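Local coordinates for protein hydrazine synthase subunit alpha (Candidatus Kuenenia stuttgartiensis, PDB 5C2V) that forms the part of the hydrazine synthase complex that condenses hydroxylamine with ammonia to yield hydrazine, and carries two c-type hemes, at residues Cys103-Met108 with Gln117-Lys122; Gly164-Ser169 with Leu190-Gly195. All coordinates share one frame; numbering follows the deposited sequence.

Contact 1: Cys103-Met108 with Gln117-Lys122; sequences CQIWEM and QMTDLK
The aliphatic part of Gln-117 lies over one face of the Trp-106 ring. With CG anti to the backbone N (chi1 -177°) and the chain extended beyond it, Gln-117 passes across the indole. Its CG stands 3.8 Å from the centroid of the Trp-106 six-membered ring, a CH-pi contact offset toward the rim, and CB lies over CZ3 of the same ring. The Gln-117 amide is turned 26° from the ring plane, and its NE2 reaches weakly to Thr-119 O. The Trp-106 ring is held by a bond from NE1 to Gly-95 O and an edge-to-face contact with Phe-76. Gln-104, bent at chi2, faces the loop with both ends of its amide. OE1 accepts from Thr-119 OG1 at 3.0 Å, while NE2 donates nearly straight (167°) to Leu-121 O, in the plane of both amide and carbonyl. Thr-119 OG1 is also the acceptor for Ile-105 N, in a bond modelled implausibly short. Ile-105 O in turn receives Met-118 N at 2.8 Å and, weakly, Thr-119 N. Beside this backbone bond, Ile-105 CG2 packs against Met-118 CB at 3.7 Å. Gln-104 and Thr-119, with the Met-118 N bond, carry the connection past the end of strand 116-117, at the outer edge of a four-stranded antiparallel sheet consistent with one blade of the six-bladed beta-propeller.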
# COMPACT_ATOMS: atom_id res chain seq x y z
N CYS D 103 10.92 2.21 38.19
CA CYS D 103 10.85 0.88 37.62
C CYS D 103 12.24 0.45 37.16
O CYS D 103 12.79 1.01 36.21
CB CYS D 103 9.86 0.83 36.45
SG CYS D 103 9.55 -0.83 35.81
N GLN D 104 12.79 -0.55 37.84
CA GLN D 104 14.18 -0.94 37.63
C GLN D 104 14.32 -2.44 37.40
O GLN D 104 13.33 -3.18 37.42
CB GLN D 104 15.03 -0.51 38.82
CG GLN D 104 14.94 0.97 39.17
CD GLN D 104 15.74 1.85 38.22
OE1 GLN D 104 16.39 1.36 37.30
NE2 GLN D 104 15.69 3.16 38.44
N ILE D 105 15.55 -2.87 37.18
CA ILE D 105 15.84 -4.29 36.99
C ILE D 105 16.24 -4.92 38.32
O ILE D 105 17.07 -4.39 39.05
CB ILE D 105 16.97 -4.51 35.96
CG1 ILE D 105 16.59 -3.88 34.62
CG2 ILE D 105 17.25 -6.00 35.79
CD1 ILE D 105 15.38 -4.50 33.97
N TRP D 106 15.63 -6.06 38.64
CA TRP D 106 15.91 -6.77 39.87
C TRP D 106 16.13 -8.25 39.58
O TRP D 106 15.83 -8.71 38.48
CB TRP D 106 14.77 -6.61 40.88
CG TRP D 106 14.37 -5.18 41.15
CD1 TRP D 106 13.68 -4.35 40.31
CD2 TRP D 106 14.62 -4.44 42.34
NE1 TRP D 106 13.50 -3.13 40.91
CE2 TRP D 106 14.07 -3.15 42.16
CE3 TRP D 106 15.27 -4.72 43.55
CZ2 TRP D 106 14.13 -2.16 43.14
CZ3 TRP D 106 15.33 -3.74 44.52
CH2 TRP D 106 14.77 -2.47 44.30
N GLU D 107 16.67 -8.99 40.55
CA GLU D 107 16.75 -10.44 40.43
C GLU D 107 16.60 -11.09 41.80
O GLU D 107 16.99 -10.52 42.82
CB GLU D 107 18.06 -10.88 39.78
CG GLU D 107 19.31 -10.17 40.28
CD GLU D 107 20.58 -10.88 39.85
OE1 GLU D 107 20.57 -12.13 39.78
OE2 GLU D 107 21.59 -10.20 39.56
N MET D 108 16.03 -12.29 41.82
CA MET D 108 15.85 -13.02 43.06
C MET D 108 15.78 -14.53 42.82
O MET D 108 15.53 -14.97 41.70
CB MET D 108 14.59 -12.55 43.79
CG MET D 108 13.29 -13.06 43.17
SD MET D 108 11.87 -12.85 44.25
CE MET D 108 11.82 -11.07 44.43
N GLN D 117 19.19 -5.50 43.67
CA GLN D 117 18.82 -4.43 42.75
C GLN D 117 19.88 -4.20 41.67
O GLN D 117 21.01 -3.80 41.97
CB GLN D 117 18.58 -3.13 43.51
CG GLN D 117 18.12 -1.97 42.64
CD GLN D 117 17.93 -0.69 43.42
OE1 GLN D 117 17.93 -0.69 44.65
NE2 GLN D 117 17.79 0.42 42.71
N MET D 118 19.52 -4.45 40.42
CA MET D 118 20.44 -4.33 39.30
C MET D 118 20.62 -2.92 38.74
O MET D 118 21.74 -2.51 38.43
CB MET D 118 20.00 -5.27 38.17
CG MET D 118 19.87 -6.71 38.62
SD MET D 118 21.27 -7.18 39.65
CE MET D 118 22.55 -7.32 38.41
N THR D 119 19.53 -2.17 38.61
CA THR D 119 19.59 -0.86 37.94
C THR D 119 19.08 0.30 38.79
O THR D 119 18.00 0.23 39.37
CB THR D 119 18.79 -0.87 36.62
OG1 THR D 119 17.47 -1.37 36.86
CG2 THR D 119 19.47 -1.74 35.59
N ASP D 120 19.88 1.35 38.89
CA ASP D 120 19.44 2.61 39.49
C ASP D 120 19.03 3.67 38.46
O ASP D 120 18.79 4.83 38.83
CB ASP D 120 20.52 3.19 40.41
CG ASP D 120 19.93 3.99 41.56
OD1 ASP D 120 18.77 3.73 41.92
OD2 ASP D 120 20.63 4.88 42.09
N LEU D 121 18.96 3.29 37.19
CA LEU D 121 18.84 4.23 36.07
C LEU D 121 17.74 5.28 36.26
O LEU D 121 16.70 5.00 36.84
CB LEU D 121 18.56 3.46 34.77
CG LEU D 121 18.31 4.29 33.50
CD1 LEU D 121 19.59 4.96 33.03
CD2 LEU D 121 17.67 3.47 32.38
N LYS D 122 18.00 6.48 35.76
CA LYS D 122 17.02 7.55 35.83
C LYS D 122 16.18 7.39 34.57
O LYS D 122 16.60 7.77 33.47
CB LYS D 122 17.72 8.91 35.88
CG LYS D 122 16.88 10.11 36.27
CD LYS D 122 17.71 11.39 36.12
CE LYS D 122 19.08 11.24 36.78
NZ LYS D 122 19.96 12.43 36.58

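Contact 2: Gly164-Ser169 with Leu190-Gly195; sequences GMIIFS and LDTQGG
Leu-190 sets CG anti to its backbone N (chi1 178°), and Ile-166 sets CG1 anti to its carbonyl carbon (chi1 -68°); the two side chains then lie side by side, pointing the same way from neighbouring strands. Leu-190 divides its methyls between two partners: CD2 packs on Ile-166 CB at 3.8 Å, and CD1 comes obliquely to Phe-168 CE1 at 4.0 Å. Thr-192 crosses Ile-166 at about a right angle, its CG2 being 3.9 Å from Ile-166 CG1. Alongside these apolar contacts Ile-166 N donates to Leu-190 O at 2.9 Å, in the carbonyl plane on a lone pair, whereas the return bond from Leu-190 N to Ile-166 O is weak. Met-165, bent at chi2 and chi3, curls the other way and brings CE to 3.6 Å from the carbonyl carbon of Leu-190. Past the strand the chain turns: Asp-191 OD1 accepts from Gln-193 N at 2.9 Å, an Asx turn, and its OD2 takes Ile-198 N of helix 196-201. Thr-192 OG1 bonds to Thr-163 OG1 and only weakly to Gly-164 O. Ile-166 and Phe-168 also pack on strand 124-131. The arrangement is that of two adjacent antiparallel strands at the point where one gives way to an Asx turn and then a helix, within a sheet consistent with a propeller blade.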
# COMPACT_ATOMS: atom_id res chain seq x y z
N GLY D 164 27.27 -13.88 34.39
CA GLY D 164 26.86 -13.51 33.05
C GLY D 164 26.62 -12.02 32.91
O GLY D 164 27.05 -11.22 33.74
N MET D 165 25.93 -11.66 31.84
CA MET D 165 25.56 -10.29 31.57
C MET D 165 24.04 -10.21 31.51
O MET D 165 23.37 -11.23 31.33
CB MET D 165 26.18 -9.81 30.25
CG MET D 165 27.69 -9.93 30.19
SD MET D 165 28.52 -8.63 31.12
CE MET D 165 28.01 -7.19 30.19
N ILE D 166 23.50 -9.01 31.67
CA ILE D 166 22.06 -8.83 31.55
C ILE D 166 21.72 -7.83 30.46
O ILE D 166 22.06 -6.65 30.55
CB ILE D 166 21.43 -8.37 32.88
CG1 ILE D 166 21.51 -9.48 33.92
CG2 ILE D 166 19.98 -7.97 32.67
CD1 ILE D 166 20.82 -9.15 35.23
N ILE D 167 21.04 -8.31 29.42
CA ILE D 167 20.59 -7.45 28.34
C ILE D 167 19.15 -7.03 28.59
O ILE D 167 18.26 -7.87 28.66
CB ILE D 167 20.69 -8.15 26.97
CG1 ILE D 167 22.04 -8.85 26.81
CG2 ILE D 167 20.46 -7.15 25.84
CD1 ILE D 167 23.23 -7.92 26.88
N PHE D 168 18.92 -5.73 28.72
CA PHE D 168 17.56 -5.26 28.99
C PHE D 168 17.18 -4.06 28.15
O PHE D 168 18.03 -3.43 27.53
CB PHE D 168 17.39 -4.94 30.48
CG PHE D 168 18.09 -3.68 30.92
CD1 PHE D 168 19.42 -3.70 31.28
CD2 PHE D 168 17.40 -2.48 30.99
CE1 PHE D 168 20.07 -2.55 31.69
CE2 PHE D 168 18.04 -1.32 31.39
CZ PHE D 168 19.37 -1.35 31.75
N SER D 169 15.89 -3.74 28.12
CA SER D 169 15.42 -2.55 27.42
C SER D 169 15.20 -1.42 28.41
O SER D 169 14.67 -1.64 29.50
CB SER D 169 14.13 -2.85 26.66
OG SER D 169 13.64 -1.69 26.00
N LEU D 190 24.53 -5.16 30.66
CA LEU D 190 24.79 -4.91 32.07
C LEU D 190 25.75 -5.92 32.68
O LEU D 190 25.48 -7.13 32.68
CB LEU D 190 23.46 -4.90 32.85
CG LEU D 190 23.46 -4.70 34.36
CD1 LEU D 190 22.21 -3.94 34.78
CD2 LEU D 190 23.51 -6.02 35.10
N ASP D 191 26.87 -5.43 33.18
CA ASP D 191 27.81 -6.25 33.93
C ASP D 191 27.33 -6.35 35.37
O ASP D 191 27.17 -5.33 36.07
CB ASP D 191 29.22 -5.68 33.86
CG ASP D 191 30.28 -6.69 34.25
OD1 ASP D 191 30.05 -7.49 35.18
OD2 ASP D 191 31.36 -6.70 33.62
N THR D 192 27.10 -7.59 35.81
CA THR D 192 26.55 -7.88 37.12
C THR D 192 27.61 -7.87 38.22
O THR D 192 27.28 -7.78 39.40
CB THR D 192 25.84 -9.25 37.14
OG1 THR D 192 26.80 -10.29 36.92
CG2 THR D 192 24.77 -9.31 36.06
N GLN D 193 28.87 -7.98 37.83
CA GLN D 193 29.95 -8.07 38.81
C GLN D 193 30.61 -6.73 39.10
O GLN D 193 31.54 -6.65 39.91
CB GLN D 193 31.00 -9.09 38.35
CG GLN D 193 30.52 -10.53 38.43
CD GLN D 193 30.02 -10.91 39.82
OE1 GLN D 193 30.44 -10.33 40.83
NE2 GLN D 193 29.12 -11.88 39.88
N GLY D 194 30.11 -5.67 38.46
CA GLY D 194 30.64 -4.33 38.69
C GLY D 194 31.65 -3.92 37.64
O GLY D 194 32.46 -3.01 37.87
N GLY D 195 31.62 -4.59 36.50
CA GLY D 195 32.55 -4.31 35.42
C GLY D 195 33.65 -5.35 35.36
O GLY D 195 34.50 -5.31 34.47

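Overall arrangement
Contact 1 closes before contact 2 opens along the chain, and their centres lie about 11 Å apart on the same side of the chain's centre. They lie in successive antiparallel sheets, consistent with neighbouring blades of the N-terminal six-bladed propeller: contact 1 joins strand 103-109 to the segment leading into strand 124-131, which pairs with strand 154-171 of contact 2. The two meet directly. Thr-119 CG2 packs on Leu-190 CD1 at 3.6 Å and on the Phe-168 ring, while Met-118 CE rests against Leu-190 CD2 and Thr-192 CG2. The link between sheets thereby becomes part of the buried interface joining them, away from the hemes and the zinc.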